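Local coordinates for Glyco_hydro_cc domain-containing protein (Pseudomonas viridiflava, PDB 6UAV) that probably cleaves beta-1,3-glucan chains internally, as a family GH128 (subgroup II) endo-beta-1,3-glucanase built on a TIM-barrel catalytic core, at residues L116-N122 and D155-W161. Coordinates in Å, arbitrary orientation, origin at the centre of the assembly. Numbering follows the deposited sequence.
Sequences LVGPAMN and DYLAFHW
Two neighbouring parallel strands of a TIM barrel, the fifth and sixth of eight, pair here as the two strands of a beta-alpha-beta unit linked by helix 132-146. Residues 116-121 and 156-161 run 4.2 Å apart at closest approach, their N-to-C directions 20° apart. Backbone hydrogen bonds run from Tyr156 N to Leu116 O (3.2 Å) and Gly118 N to Tyr156 O (2.8 Å), while Asp155 OD2 accepts one from Leu116 N (2.7 Å). Between the bridges Val117–Tyr156 and Ala120–Ala158 a beta bulge places an extra residue in strand 116-121. Within it lie Gly118, at phi/psi 149/-174, where a CB would jam against the preceding carbonyl oxygen, and the cis peptide before Pro119. Beyond, the ladder continues through Ala158 N to Pro119 O (3.3 Å), Met121 N to Ala158 O (3.0 Å) and His160 N to Met121 O (2.8 Å). Val117, Ala120, Tyr156 and Ala158 share one face; Ala120 CB and Ala158 CB lie 3.8 Å apart, small residues suited to the crowded barrel interior. On the other face, toward the helices, Met121 CB touches Phe159 CD1 (3.9 Å). At the C-terminal ends, where TIM barrels carry their active sites, Asn122 ND2 and His160 ND1 hydrogen-bond Glu84, and His160 NE2 bonds Thr183; Asn122 OD1 hydrogen-bonds a glycerol, probably from the crystallisation liquor. Helix 132-146 covers Pro119, Met121 and Leu157, helix 166-173 packs on Phe159, and strands 78-81 and 180-185 continue the sheet on either side.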
ATOM      1  N   LEU A 116     -10.915  -5.953   4.098  1.00 11.44           N
ATOM      2  CA  LEU A 116     -10.627  -5.378   2.781  1.00 10.75           C
ATOM      3  C   LEU A 116      -9.945  -4.026   3.001  1.00 10.65           C
ATOM      4  O   LEU A 116     -10.518  -3.158   3.629  1.00 10.78           O
ATOM      5  CB  LEU A 116     -11.910  -5.243   1.998  1.00 11.27           C
ATOM      6  CG  LEU A 116     -12.659  -6.532   1.696  1.00 11.18           C
ATOM      7  CD1 LEU A 116     -13.893  -6.197   0.872  1.00 12.34           C
ATOM      8  CD2 LEU A 116     -11.800  -7.539   0.910  1.00 11.36           C
ATOM      9  N   VAL A 117      -8.770  -3.853   2.393  1.00 10.85           N
ATOM     10  CA  VAL A 117      -7.962  -2.620   2.456  1.00 10.59           C
ATOM     11  C   VAL A 117      -7.906  -2.026   1.058  1.00 10.75           C
ATOM     12  O   VAL A 117      -7.122  -2.470   0.227  1.00 11.22           O
ATOM     13  CB  VAL A 117      -6.590  -2.933   3.044  1.00 10.77           C
ATOM     14  CG1 VAL A 117      -5.747  -1.661   3.123  1.00 10.88           C
ATOM     15  CG2 VAL A 117      -6.722  -3.587   4.416  1.00 11.05           C
ATOM     16  N   GLY A 118      -8.658  -0.976   0.818  1.00 10.88           N
ATOM     17  CA  GLY A 118      -8.668  -0.365  -0.514  1.00 10.59           C
ATOM     18  C   GLY A 118     -10.041   0.234  -0.779  1.00 11.36           C
ATOM     19  O   GLY A 118     -10.888   0.211   0.093  1.00 11.72           O
ATOM     20  N   PRO A 119     -10.314   0.741  -1.986  1.00 10.79           N
ATOM     21  CA  PRO A 119      -9.334   0.873  -3.043  1.00 10.83           C
ATOM     22  C   PRO A 119      -8.150   1.767  -2.625  1.00 10.82           C
ATOM     23  O   PRO A 119      -8.311   2.605  -1.774  1.00 11.27           O
ATOM     24  CB  PRO A 119     -10.158   1.476  -4.202  1.00 10.86           C
ATOM     25  CG  PRO A 119     -11.544   1.135  -3.867  1.00 11.30           C
ATOM     26  CD  PRO A 119     -11.609   1.279  -2.370  1.00 11.61           C
ATOM     27  N   ALA A 120      -7.039   1.597  -3.321  1.00 11.26           N
ATOM     28  CA  ALA A 120      -5.812   2.413  -3.115  1.00 11.07           C
ATOM     29  C   ALA A 120      -5.886   3.612  -4.027  1.00 10.59           C
ATOM     30  O   ALA A 120      -5.775   3.461  -5.275  1.00 10.16           O
ATOM     31  CB  ALA A 120      -4.576   1.598  -3.364  1.00 11.47           C
ATOM     32  N   MET A 121      -6.122   4.777  -3.424  1.00 10.24           N
ATOM     33  CA  MET A 121      -6.336   6.030  -4.139  1.00 10.47           C
ATOM     34  C   MET A 121      -5.041   6.837  -4.265  1.00 11.42           C
ATOM     35  O   MET A 121      -4.071   6.634  -3.520  1.00 10.90           O
ATOM     36  CB  MET A 121      -7.438   6.842  -3.449  1.00 10.47           C
ATOM     37  CG  MET A 121      -8.768   6.057  -3.296  1.00 10.45           C
ATOM     38  SD  MET A 121      -9.409   5.322  -4.860  1.00 10.90           S
ATOM     39  CE  MET A 121      -9.736   6.812  -5.793  1.00 11.21           C
ATOM     40  N   ASN A 122      -5.081   7.711  -5.265  1.00 11.99           N
ATOM     41  CA  ASN A 122      -4.054   8.749  -5.512  1.00 11.97           C
ATOM     42  C   ASN A 122      -4.759   9.889  -6.271  1.00 11.89           C
ATOM     43  O   ASN A 122      -5.986   9.771  -6.565  1.00 11.86           O
ATOM     44  CB  ASN A 122      -2.854   8.103  -6.237  1.00 11.58           C
ATOM     45  CG  ASN A 122      -1.544   8.884  -6.270  1.00 12.32           C
ATOM     46  OD1 ASN A 122      -1.489  10.106  -6.011  1.00 12.86           O
ATOM     47  ND2 ASN A 122      -0.486   8.148  -6.556  1.00 11.66           N
ATOM     48  N   ASP A 155     -13.002  -1.858   5.067  1.00 12.94           N
ATOM     49  CA  ASP A 155     -12.420  -1.961   6.427  1.00 13.46           C
ATOM     50  C   ASP A 155     -11.381  -0.835   6.594  1.00 13.24           C
ATOM     51  O   ASP A 155     -11.403  -0.153   7.673  1.00 14.81           O
ATOM     52  CB  ASP A 155     -11.916  -3.377   6.681  1.00 13.59           C
ATOM     53  CG  ASP A 155     -13.029  -4.400   6.630  1.00 14.71           C
ATOM     54  OD1 ASP A 155     -13.958  -4.326   7.539  1.00 15.85           O
ATOM     55  OD2 ASP A 155     -13.049  -5.189   5.624  1.00 12.84           O
ATOM     56  N   TYR A 156     -10.565  -0.611   5.570  1.00 12.93           N
ATOM     57  CA  TYR A 156      -9.559   0.483   5.542  1.00 11.94           C
ATOM     58  C   TYR A 156      -9.567   0.998   4.137  1.00 11.46           C
ATOM     59  O   TYR A 156      -9.573   0.149   3.243  1.00 10.77           O
ATOM     60  CB  TYR A 156      -8.127  -0.012   5.815  1.00 12.07           C
ATOM     61  CG  TYR A 156      -7.955  -0.502   7.215  1.00 13.53           C
ATOM     62  CD1 TYR A 156      -8.416  -1.730   7.607  1.00 15.12           C
ATOM     63  CD2 TYR A 156      -7.374   0.323   8.158  1.00 14.33           C
ATOM     64  CE1 TYR A 156      -8.310  -2.124   8.925  1.00 16.71           C
ATOM     65  CE2 TYR A 156      -7.239  -0.087   9.469  1.00 15.97           C
ATOM     66  CZ  TYR A 156      -7.699  -1.317   9.845  1.00 16.90           C
ATOM     67  OH  TYR A 156      -7.591  -1.633  11.177  1.00 22.49           O
ATOM     68  N   LEU A 157      -9.459   2.301   3.968  1.00 10.90           N
ATOM     69  CA  LEU A 157      -9.093   2.862   2.652  1.00 10.90           C
ATOM     70  C   LEU A 157      -7.576   2.734   2.492  1.00 11.50           C
ATOM     71  O   LEU A 157      -6.850   2.598   3.490  1.00 10.89           O
ATOM     72  CB  LEU A 157      -9.522   4.316   2.549  1.00 11.55           C
ATOM     73  CG  LEU A 157     -11.021   4.520   2.282  1.00 12.04           C
ATOM     74  CD1 LEU A 157     -11.363   5.998   2.430  1.00 13.20           C
ATOM     75  CD2 LEU A 157     -11.429   4.011   0.883  1.00 12.50           C
ATOM     76  N   ALA A 158      -7.088   2.791   1.266  1.00 10.16           N
ATOM     77  CA  ALA A 158      -5.634   2.798   1.027  1.00 10.21           C
ATOM     78  C   ALA A 158      -5.319   4.067   0.248  1.00 10.95           C
ATOM     79  O   ALA A 158      -6.175   4.582  -0.468  1.00 11.64           O
ATOM     80  CB  ALA A 158      -5.105   1.532   0.407  1.00 10.41           C
ATOM     81  N   PHE A 159      -4.086   4.540   0.395  1.00 10.79           N
ATOM     82  CA  PHE A 159      -3.681   5.790  -0.239  1.00 10.87           C
ATOM     83  C   PHE A 159      -2.216   5.692  -0.640  1.00 10.50           C
ATOM     84  O   PHE A 159      -1.427   5.069   0.057  1.00 11.66           O
ATOM     85  CB  PHE A 159      -3.948   6.940   0.733  1.00 10.88           C
ATOM     86  CG  PHE A 159      -3.960   8.266   0.017  1.00 11.76           C
ATOM     87  CD1 PHE A 159      -4.884   8.499  -0.976  1.00 12.20           C
ATOM     88  CD2 PHE A 159      -3.042   9.255   0.288  1.00 11.66           C
ATOM     89  CE1 PHE A 159      -4.891   9.684  -1.692  1.00 12.84           C
ATOM     90  CE2 PHE A 159      -3.054  10.434  -0.432  1.00 12.14           C
ATOM     91  CZ  PHE A 159      -3.975  10.642  -1.415  1.00 12.43           C
ATOM     92  N   HIS A 160      -1.880   6.313  -1.765  1.00 10.70           N
ATOM     93  CA  HIS A 160      -0.523   6.500  -2.275  1.00 10.55           C
ATOM     94  C   HIS A 160      -0.263   7.991  -2.437  1.00 11.43           C
ATOM     95  O   HIS A 160      -1.165   8.719  -2.872  1.00 10.65           O
ATOM     96  CB  HIS A 160      -0.415   5.868  -3.690  1.00 10.72           C
ATOM     97  CG  HIS A 160      -0.700   4.397  -3.732  1.00 10.48           C
ATOM     98  ND1 HIS A 160      -0.786   3.732  -4.935  1.00 10.46           N
ATOM     99  CD2 HIS A 160      -0.825   3.491  -2.750  1.00  9.45           C
ATOM    100  CE1 HIS A 160      -0.954   2.424  -4.686  1.00  9.62           C
ATOM    101  NE2 HIS A 160      -0.991   2.251  -3.323  1.00 10.01           N
ATOM    102  N   TRP A 161       0.948   8.437  -2.114  1.00 11.60           N
ATOM    103  CA  TRP A 161       1.252   9.872  -2.226  1.00 12.28           C
ATOM    104  C   TRP A 161       2.769  10.039  -2.364  1.00 12.16           C
ATOM    105  O   TRP A 161       3.506   9.458  -1.568  1.00 12.92           O
ATOM    106  CB  TRP A 161       0.691  10.624  -1.032  1.00 12.47           C
ATOM    107  CG  TRP A 161       0.536  12.069  -1.349  1.00 12.90           C
ATOM    108  CD1 TRP A 161       1.264  13.120  -0.823  1.00 13.01           C
ATOM    109  CD2 TRP A 161      -0.414  12.634  -2.262  1.00 12.89           C
ATOM    110  NE1 TRP A 161       0.819  14.289  -1.363  1.00 13.80           N
ATOM    111  CE2 TRP A 161      -0.208  14.030  -2.242  1.00 13.27           C
ATOM    112  CE3 TRP A 161      -1.446  12.101  -3.059  1.00 12.91           C
ATOM    113  CZ2 TRP A 161      -0.953  14.883  -3.040  1.00 14.31           C
ATOM    114  CZ3 TRP A 161      -2.169  12.954  -3.860  1.00 13.24           C
ATOM    115  CH2 TRP A 161      -1.942  14.336  -3.823  1.00 13.74           C
TER